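Local coordinates for bacterial leucyl aminopeptidase (Legionella pneumophila, PDB 6ESL), which probably removes N-terminal residues such as leucine from peptides as a zinc-dependent exopeptidase, serving nutrient acquisition during infection of amoebas redundantly with the acyltransferase PlaC, at residues B[128-134]-B[373-377]. Residues are numbered along the deposited sequence; the frame is centred on the assembly and turned at random.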
loop_
_atom_site.group_PDB
_atom_site.type_symbol
_atom_site.label_atom_id
_atom_site.label_comp_id
_atom_site.label_asym_id
_atom_site.label_seq_id
_atom_site.Cartn_x
_atom_site.Cartn_y
_atom_site.Cartn_z
ATOM N N ILE B 128 1.374 0.633 -29.923
ATOM C CA ILE B 128 0.776 1.891 -29.466
ATOM C C ILE B 128 1.309 2.917 -30.367
ATOM O O ILE B 128 2.525 2.869 -30.665
ATOM C CB ILE B 128 1.236 2.277 -28.013
ATOM C CG1 ILE B 128 0.692 1.296 -26.958
ATOM C CG2 ILE B 128 0.844 3.716 -27.660
ATOM C CD1 ILE B 128 -0.775 1.486 -26.699
ATOM N N VAL B 129 0.430 3.813 -30.831
ATOM C CA VAL B 129 0.804 4.888 -31.737
ATOM C C VAL B 129 0.482 6.171 -31.027
ATOM O O VAL B 129 -0.707 6.486 -30.779
ATOM C CB VAL B 129 0.045 4.838 -33.088
ATOM C CG1 VAL B 129 0.425 5.973 -34.022
ATOM C CG2 VAL B 129 0.284 3.512 -33.763
ATOM N N SER B 130 1.552 6.917 -30.710
ATOM C CA SER B 130 1.461 8.182 -29.968
ATOM C C SER B 130 0.593 9.166 -30.678
ATOM O O SER B 130 -0.273 9.869 -30.061
ATOM C CB SER B 130 2.868 8.771 -29.715
ATOM O OG SER B 130 3.454 7.899 -28.753
ATOM N N ASP B 131 0.794 9.233 -31.988
ATOM C CA ASP B 131 0.031 10.145 -32.776
ATOM C C ASP B 131 -1.515 9.985 -32.657
ATOM O O ASP B 131 -2.216 10.979 -32.719
ATOM C CB ASP B 131 0.464 10.181 -34.299
ATOM C CG ASP B 131 -0.285 11.270 -35.008
ATOM O OD1 ASP B 131 -0.052 12.474 -34.661
ATOM O OD2 ASP B 131 -1.243 10.928 -35.789
ATOM N N ASN B 132 -1.995 8.765 -32.466
ATOM C CA ASN B 132 -3.436 8.486 -32.366
ATOM C C ASN B 132 -3.959 9.158 -31.091
ATOM O O ASN B 132 -5.060 9.790 -31.089
ATOM C CB ASN B 132 -3.666 6.960 -32.246
ATOM C CG ASN B 132 -3.512 6.232 -33.548
ATOM O OD1 ASN B 132 -3.439 6.886 -34.588
ATOM N ND2 ASN B 132 -3.528 4.897 -33.530
ATOM N N ILE B 133 -3.134 9.096 -30.034
ATOM C CA ILE B 133 -3.500 9.693 -28.772
ATOM C C ILE B 133 -3.689 11.203 -28.979
ATOM O O ILE B 133 -4.698 11.810 -28.577
ATOM C CB ILE B 133 -2.447 9.389 -27.614
ATOM C CG1 ILE B 133 -2.464 7.910 -27.285
ATOM C CG2 ILE B 133 -2.867 10.185 -26.363
ATOM C CD1 ILE B 133 -1.252 7.425 -26.526
ATOM N N TRP B 134 -2.711 11.821 -29.607
ATOM C CA TRP B 134 -2.698 13.256 -29.846
ATOM C C TRP B 134 -3.911 13.668 -30.736
ATOM O O TRP B 134 -4.545 14.708 -30.503
ATOM C CB TRP B 134 -1.341 13.660 -30.542
ATOM C CG TRP B 134 -1.134 15.126 -30.615
ATOM C CD1 TRP B 134 -1.293 15.912 -31.726
ATOM C CD2 TRP B 134 -0.741 16.013 -29.539
ATOM N NE1 TRP B 134 -1.024 17.232 -31.398
ATOM C CE2 TRP B 134 -0.662 17.318 -30.080
ATOM C CE3 TRP B 134 -0.426 15.821 -28.153
ATOM C CZ2 TRP B 134 -0.326 18.450 -29.304
ATOM C CZ3 TRP B 134 -0.067 16.931 -27.386
ATOM C CH2 TRP B 134 -0.022 18.243 -27.967
ATOM N N LEU B 373 3.408 14.266 -24.609
ATOM C CA LEU B 373 2.864 13.117 -25.324
ATOM C C LEU B 373 3.534 11.836 -24.915
ATOM O O LEU B 373 2.862 10.791 -24.871
ATOM C CB LEU B 373 2.895 13.335 -26.863
ATOM C CG LEU B 373 2.426 12.207 -27.743
ATOM C CD1 LEU B 373 0.996 11.861 -27.376
ATOM C CD2 LEU B 373 2.514 12.753 -29.205
ATOM N N GLU B 374 4.795 11.893 -24.522
ATOM C CA GLU B 374 5.460 10.698 -24.047
ATOM C C GLU B 374 4.744 10.207 -22.736
ATOM O O GLU B 374 4.563 9.044 -22.571
ATOM C CB GLU B 374 6.914 10.970 -23.745
ATOM C CG GLU B 374 7.662 9.744 -23.315
ATOM C CD GLU B 374 9.123 10.016 -23.079
ATOM O OE1 GLU B 374 9.861 10.032 -24.073
ATOM O OE2 GLU B 374 9.535 10.229 -21.923
ATOM N N HIS B 375 4.385 11.122 -21.854
ATOM C CA HIS B 375 3.673 10.770 -20.612
ATOM C C HIS B 375 2.332 10.098 -20.940
ATOM O O HIS B 375 2.061 9.049 -20.494
ATOM C CB HIS B 375 3.403 12.029 -19.824
ATOM C CG HIS B 375 3.565 11.881 -18.341
ATOM N ND1 HIS B 375 2.856 12.624 -17.430
ATOM C CD2 HIS B 375 4.398 11.110 -17.617
ATOM C CE1 HIS B 375 3.229 12.306 -16.213
ATOM N NE2 HIS B 375 4.163 11.387 -16.298
ATOM N N MET B 376 1.571 10.676 -21.851
ATOM C CA MET B 376 0.278 10.122 -22.238
ATOM C C MET B 376 0.428 8.762 -22.830
ATOM O O MET B 376 -0.363 7.900 -22.620
ATOM C CB MET B 376 -0.455 11.039 -23.207
ATOM C CG MET B 376 -0.934 12.322 -22.583
ATOM S SD MET B 376 -2.057 13.359 -23.523
ATOM C CE MET B 376 -0.988 14.062 -24.755
ATOM N N THR B 377 1.472 8.600 -23.610
ATOM C CA THR B 377 1.794 7.285 -24.236
ATOM C C THR B 377 2.148 6.227 -23.166
ATOM O O THR B 377 1.726 5.069 -23.210
ATOM C CB THR B 377 2.948 7.449 -25.280
ATOM O OG1 THR B 377 2.536 8.386 -26.270
ATOM C CG2 THR B 377 3.275 6.217 -25.914
#
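Two helices can meet near their N-terminal turns at a steep angle and still form an apolar seam, as this family M28 enzyme illustrates in its alpha/beta aminopeptidase fold, built round a mixed eight-stranded sheet. The first turn of helix 130-142 packs on that of the C-terminal helix 373-391, the axes of the short segments approaching to 9.6 Å at 103°. Helix 220-239 touches both: E232 hydrogen-bonds to the side chain of N132 and to backbone N of V129, the N-cap residue, while the hydroxyl of S229 hydrogen-bonds to O of M376.

The contact buries 376 Å² over both segments. L373 reaches into the corner between S130, I133 and W134; its CD1 lies 4.2 Å from CB of I133 and its CD2 4.2 Å from CB of W134. I133, buried, sets CG2 4.1 Å from CB of M376 and CD1 3.8 Å from CA of T377. Just before the helix starts, CG2 of I128 meets CG2 of T377 at 3.9 Å. M376 brings CE to the indole edge, 3.9 Å from CE3 of W134; its side chain is about 13 Å from a bound zinc ion, to which neither segment contributes a ligand.

The polar part is one hydroxyl pair, where the CA atoms of S130 and T377, the nearest pair, are 5.8 Å apart: OG of S130 and OG1 of T377 lie within hydrogen-bonding distance at 2.7 Å, and T377 OG1 donates to O of L373, one turn back, at 2.8 Å.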